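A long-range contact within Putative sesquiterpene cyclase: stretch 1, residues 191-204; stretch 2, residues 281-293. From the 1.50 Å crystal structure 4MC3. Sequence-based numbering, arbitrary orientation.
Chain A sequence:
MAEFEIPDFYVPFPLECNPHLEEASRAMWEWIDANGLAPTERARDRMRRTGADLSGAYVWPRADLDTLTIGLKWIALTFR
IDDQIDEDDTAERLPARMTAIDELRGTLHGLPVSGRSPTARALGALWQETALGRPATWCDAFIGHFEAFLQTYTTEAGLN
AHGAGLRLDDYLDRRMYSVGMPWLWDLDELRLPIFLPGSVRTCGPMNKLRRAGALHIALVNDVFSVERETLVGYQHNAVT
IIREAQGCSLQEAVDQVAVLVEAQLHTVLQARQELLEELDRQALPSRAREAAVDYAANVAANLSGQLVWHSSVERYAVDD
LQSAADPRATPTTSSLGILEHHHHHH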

# COMPACT_ATOMS: atom_id res chain seq x y z
N ARG A 191 1.39 -10.02 12.38
CA ARG A 191 0.34 -10.35 13.35
C ARG A 191 -0.24 -11.74 13.20
O ARG A 191 -1.04 -12.19 14.04
CB ARG A 191 -0.78 -9.31 13.37
CG ARG A 191 -1.60 -9.16 12.12
CD ARG A 191 -2.84 -10.03 12.06
NE ARG A 191 -3.42 -9.97 10.74
CZ ARG A 191 -4.44 -10.70 10.33
NH1 ARG A 191 -5.04 -11.55 11.17
NH2 ARG A 191 -4.83 -10.63 9.07
N LEU A 192 0.16 -12.46 12.16
CA LEU A 192 -0.31 -13.81 11.91
C LEU A 192 0.44 -14.76 12.91
O LEU A 192 1.47 -14.41 13.44
CB LEU A 192 -0.01 -14.21 10.47
CG LEU A 192 -0.66 -13.36 9.37
CD1 LEU A 192 -0.18 -13.82 8.01
CD2 LEU A 192 -2.17 -13.39 9.45
N PRO A 193 -0.13 -15.94 13.14
CA PRO A 193 0.51 -16.98 13.96
C PRO A 193 1.83 -17.43 13.38
O PRO A 193 2.72 -17.78 14.13
CB PRO A 193 -0.52 -18.13 13.93
CG PRO A 193 -1.82 -17.43 13.71
CD PRO A 193 -1.49 -16.32 12.72
N ILE A 194 1.99 -17.33 12.06
CA ILE A 194 3.27 -17.58 11.46
C ILE A 194 3.33 -16.77 10.19
O ILE A 194 2.28 -16.38 9.63
CB ILE A 194 3.49 -19.06 11.14
CG1 ILE A 194 2.41 -19.53 10.17
CG2 ILE A 194 3.65 -19.84 12.46
CD1 ILE A 194 2.63 -20.96 9.78
N PHE A 195 4.54 -16.51 9.72
CA PHE A 195 4.72 -15.90 8.41
C PHE A 195 4.22 -16.83 7.30
O PHE A 195 4.30 -18.08 7.42
CB PHE A 195 6.19 -15.47 8.19
CG PHE A 195 6.60 -14.31 8.99
CD1 PHE A 195 6.69 -13.07 8.41
CD2 PHE A 195 6.86 -14.41 10.37
CE1 PHE A 195 7.00 -11.96 9.15
CE2 PHE A 195 7.20 -13.30 11.09
CZ PHE A 195 7.24 -12.08 10.50
N LEU A 196 3.77 -16.27 6.19
CA LEU A 196 3.40 -17.06 5.03
C LEU A 196 4.61 -17.84 4.51
O LEU A 196 5.70 -17.32 4.41
CB LEU A 196 2.85 -16.20 3.90
CG LEU A 196 1.64 -15.27 4.14
CD1 LEU A 196 1.35 -14.44 2.93
CD2 LEU A 196 0.44 -16.10 4.57
N PRO A 197 4.40 -19.09 4.15
CA PRO A 197 5.49 -19.75 3.43
C PRO A 197 5.75 -19.02 2.10
O PRO A 197 4.80 -18.53 1.46
CB PRO A 197 4.93 -21.13 3.13
CG PRO A 197 3.84 -21.35 4.15
CD PRO A 197 3.26 -19.97 4.41
N GLY A 198 7.01 -18.97 1.67
CA GLY A 198 7.33 -18.35 0.37
C GLY A 198 6.52 -18.87 -0.81
O GLY A 198 6.17 -18.09 -1.71
N SER A 199 6.20 -20.16 -0.80
CA SER A 199 5.37 -20.79 -1.81
C SER A 199 3.91 -20.36 -1.82
O SER A 199 3.18 -20.66 -2.76
CB SER A 199 5.44 -22.32 -1.64
OG SER A 199 4.78 -22.74 -0.46
N VAL A 200 3.46 -19.72 -0.73
CA VAL A 200 2.11 -19.14 -0.65
C VAL A 200 2.18 -17.63 -0.94
O VAL A 200 1.32 -17.13 -1.70
CB VAL A 200 1.50 -19.36 0.76
CG1 VAL A 200 0.16 -18.64 0.90
CG2 VAL A 200 1.33 -20.85 0.99
N ARG A 201 3.17 -16.94 -0.40
CA ARG A 201 3.29 -15.48 -0.57
C ARG A 201 3.34 -15.07 -2.04
O ARG A 201 2.78 -14.05 -2.42
CB ARG A 201 4.54 -14.94 0.12
CG ARG A 201 4.59 -13.43 0.20
CD ARG A 201 5.82 -12.90 0.90
NE ARG A 201 5.91 -13.28 2.30
CZ ARG A 201 6.75 -14.16 2.84
NH1 ARG A 201 7.65 -14.84 2.11
NH2 ARG A 201 6.70 -14.40 4.13
N THR A 202 3.94 -15.91 -2.87
CA THR A 202 4.20 -15.59 -4.27
C THR A 202 3.53 -16.62 -5.20
O THR A 202 3.87 -16.72 -6.40
CB THR A 202 5.73 -15.56 -4.55
OG1 THR A 202 6.28 -16.86 -4.36
CG2 THR A 202 6.47 -14.58 -3.66
N CYS A 203 2.56 -17.38 -4.69
CA CYS A 203 1.76 -18.27 -5.56
C CYS A 203 0.86 -17.44 -6.51
O CYS A 203 0.63 -16.21 -6.25
CB CYS A 203 0.96 -19.26 -4.72
SG CYS A 203 -0.57 -18.73 -3.93
N GLY A 204 0.35 -18.08 -7.56
CA GLY A 204 -0.44 -17.40 -8.57
C GLY A 204 -1.66 -16.71 -8.01
O GLY A 204 -1.87 -15.51 -8.28
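Stretch 2, residues 281-293: RQALPSRAREAAV

Stretch 2 lies on stretch 1 as the end of one helix, a short turn and the start of a second helix. Stretch 2 opens with the end of a helix; Ala-283 is the first residue to leave helical geometry, with positive phi, Leu-284 is extended, and Pro-285 is the N-cap of the helix that runs from Ser-286 beyond Val-293. Stretch 1 is mostly extended from Leu-192 to Pro-197, then turns through a short helix, 198-201. The segment from Leu-192 to Pro-197 crosses the second helix rather than following it: the CA atoms of Leu-192 and Ala-291 are 5.8 Å apart, those of Leu-196 and Ala-292 6.3 Å, and further on those of Ser-199 and Gln-282 8.4 Å.

The second helix presents small side chains to stretch 1. Ala-288, Ala-291 and Ala-292 leave a shallow surface on which the bulkier residues of stretch 1 settle. Ile-194 spans one helical turn, its CD1 lying 3.9 Å from Ala-288 CB and its CG1 4.1 Å from Ala-291 CB. Leu-192 meets the same alanine, CD1 to Ala-291 CB at 4.2 Å, and Leu-196 reaches in with CD2 3.6 Å from Ala-292 CA. This close packing leaves the carbonyl oxygen of Ile-194 buried without a polar partner.

Val-200 fits between the turn and the helix: its CG2 lies 3.6 Å from Leu-284 CD1, and its CG1 3.8 Å from Ala-292 CB. Pro-197 CG rests 4.0 Å from Ala-288 CB and 4.3 Å from Leu-284 CD2. At the exposed margin, the extended Arg-287 lays one face of its guanidinium over Ile-194, with NH1 3.1 Å from Ile-194 CG2.

Polar pairing fastens the other end. The Gln-282 amide grips Ser-199 twice, NE2 donating to Ser-199 O at 2.8 Å and OE1 accepting from Ser-199 OG in a very short 2.4 Å hydrogen bond.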

# COMPACT_ATOMS: atom_id res chain seq x y z
N ARG A 281 -3.47 -28.01 -2.87
CA ARG A 281 -2.39 -28.54 -3.70
C ARG A 281 -1.02 -28.57 -3.03
O ARG A 281 -0.19 -29.43 -3.37
CB ARG A 281 -2.29 -27.74 -5.01
CG ARG A 281 -3.46 -27.97 -5.95
CD ARG A 281 -3.20 -27.35 -7.31
NE ARG A 281 -4.45 -27.06 -8.00
CZ ARG A 281 -5.01 -25.85 -8.13
NH1 ARG A 281 -6.16 -25.73 -8.78
NH2 ARG A 281 -4.43 -24.76 -7.61
N GLN A 282 -0.79 -27.66 -2.08
CA GLN A 282 0.51 -27.58 -1.42
C GLN A 282 0.62 -28.50 -0.20
O GLN A 282 1.72 -28.81 0.23
CB GLN A 282 0.85 -26.13 -1.03
CG GLN A 282 1.17 -25.28 -2.25
CD GLN A 282 1.91 -23.99 -1.94
OE1 GLN A 282 2.70 -23.90 -1.00
NE2 GLN A 282 1.67 -22.98 -2.78
N ALA A 283 -0.51 -28.96 0.32
CA ALA A 283 -0.54 -29.82 1.49
C ALA A 283 0.19 -29.20 2.68
O ALA A 283 1.04 -29.79 3.30
CB ALA A 283 0.04 -31.20 1.18
N LEU A 284 -0.24 -28.01 3.04
CA LEU A 284 0.40 -27.22 4.11
C LEU A 284 -0.07 -27.62 5.51
O LEU A 284 -1.19 -28.12 5.70
CB LEU A 284 0.04 -25.76 3.89
CG LEU A 284 0.55 -25.19 2.58
CD1 LEU A 284 -0.20 -23.90 2.25
CD2 LEU A 284 2.05 -25.00 2.66
N PRO A 285 0.76 -27.34 6.51
CA PRO A 285 0.27 -27.48 7.87
C PRO A 285 -0.94 -26.59 8.09
O PRO A 285 -1.07 -25.54 7.42
CB PRO A 285 1.43 -26.96 8.72
CG PRO A 285 2.64 -27.10 7.86
CD PRO A 285 2.16 -26.93 6.45
N SER A 286 -1.80 -27.01 8.99
CA SER A 286 -3.01 -26.24 9.31
C SER A 286 -2.71 -24.82 9.69
O SER A 286 -3.41 -23.89 9.27
CB SER A 286 -3.76 -26.92 10.46
OG SER A 286 -4.05 -28.25 10.07
N ARG A 287 -1.64 -24.61 10.46
CA ARG A 287 -1.31 -23.26 10.91
C ARG A 287 -1.04 -22.34 9.72
O ARG A 287 -1.42 -21.15 9.73
CB ARG A 287 -0.08 -23.36 11.79
CG ARG A 287 0.37 -22.06 12.39
CD ARG A 287 1.62 -22.42 13.17
NE ARG A 287 1.62 -21.76 14.42
CZ ARG A 287 2.73 -21.56 15.10
NH1 ARG A 287 3.91 -22.04 14.62
NH2 ARG A 287 2.65 -20.86 16.22
N ALA A 288 -0.33 -22.85 8.71
CA ALA A 288 0.00 -22.06 7.53
C ALA A 288 -1.20 -21.78 6.69
O ALA A 288 -1.37 -20.67 6.15
CB ALA A 288 1.11 -22.71 6.70
N ARG A 289 -2.09 -22.78 6.54
CA ARG A 289 -3.35 -22.56 5.80
C ARG A 289 -4.19 -21.47 6.45
O ARG A 289 -4.69 -20.57 5.76
CB ARG A 289 -4.17 -23.85 5.70
CG ARG A 289 -3.44 -24.93 4.97
CD ARG A 289 -4.20 -26.24 5.18
NE ARG A 289 -3.66 -27.34 4.40
CZ ARG A 289 -4.19 -27.79 3.25
NH1 ARG A 289 -5.29 -27.24 2.73
NH2 ARG A 289 -3.61 -28.80 2.63
N GLU A 290 -4.31 -21.52 7.78
CA GLU A 290 -5.06 -20.54 8.53
C GLU A 290 -4.48 -19.14 8.35
O GLU A 290 -5.22 -18.16 8.14
CB GLU A 290 -5.09 -20.94 10.02
CG GLU A 290 -5.83 -19.99 10.96
CD GLU A 290 -5.62 -20.34 12.43
OE1 GLU A 290 -5.44 -21.55 12.75
OE2 GLU A 290 -5.63 -19.41 13.27
N ALA A 291 -3.15 -19.03 8.44
CA ALA A 291 -2.46 -17.74 8.27
C ALA A 291 -2.71 -17.17 6.88
O ALA A 291 -2.99 -15.97 6.72
CB ALA A 291 -0.98 -17.90 8.54
N ALA A 292 -2.64 -18.02 5.86
CA ALA A 292 -2.88 -17.57 4.51
C ALA A 292 -4.33 -17.09 4.31
O ALA A 292 -4.57 -16.06 3.65
CB ALA A 292 -2.54 -18.67 3.53
N VAL A 293 -5.29 -17.83 4.87
CA VAL A 293 -6.69 -17.39 4.73
C VAL A 293 -6.97 -16.05 5.43
O VAL A 293 -7.72 -15.19 4.90
CB VAL A 293 -7.63 -18.50 5.25
CG1 VAL A 293 -9.08 -18.00 5.34
CG2 VAL A 293 -7.51 -19.69 4.34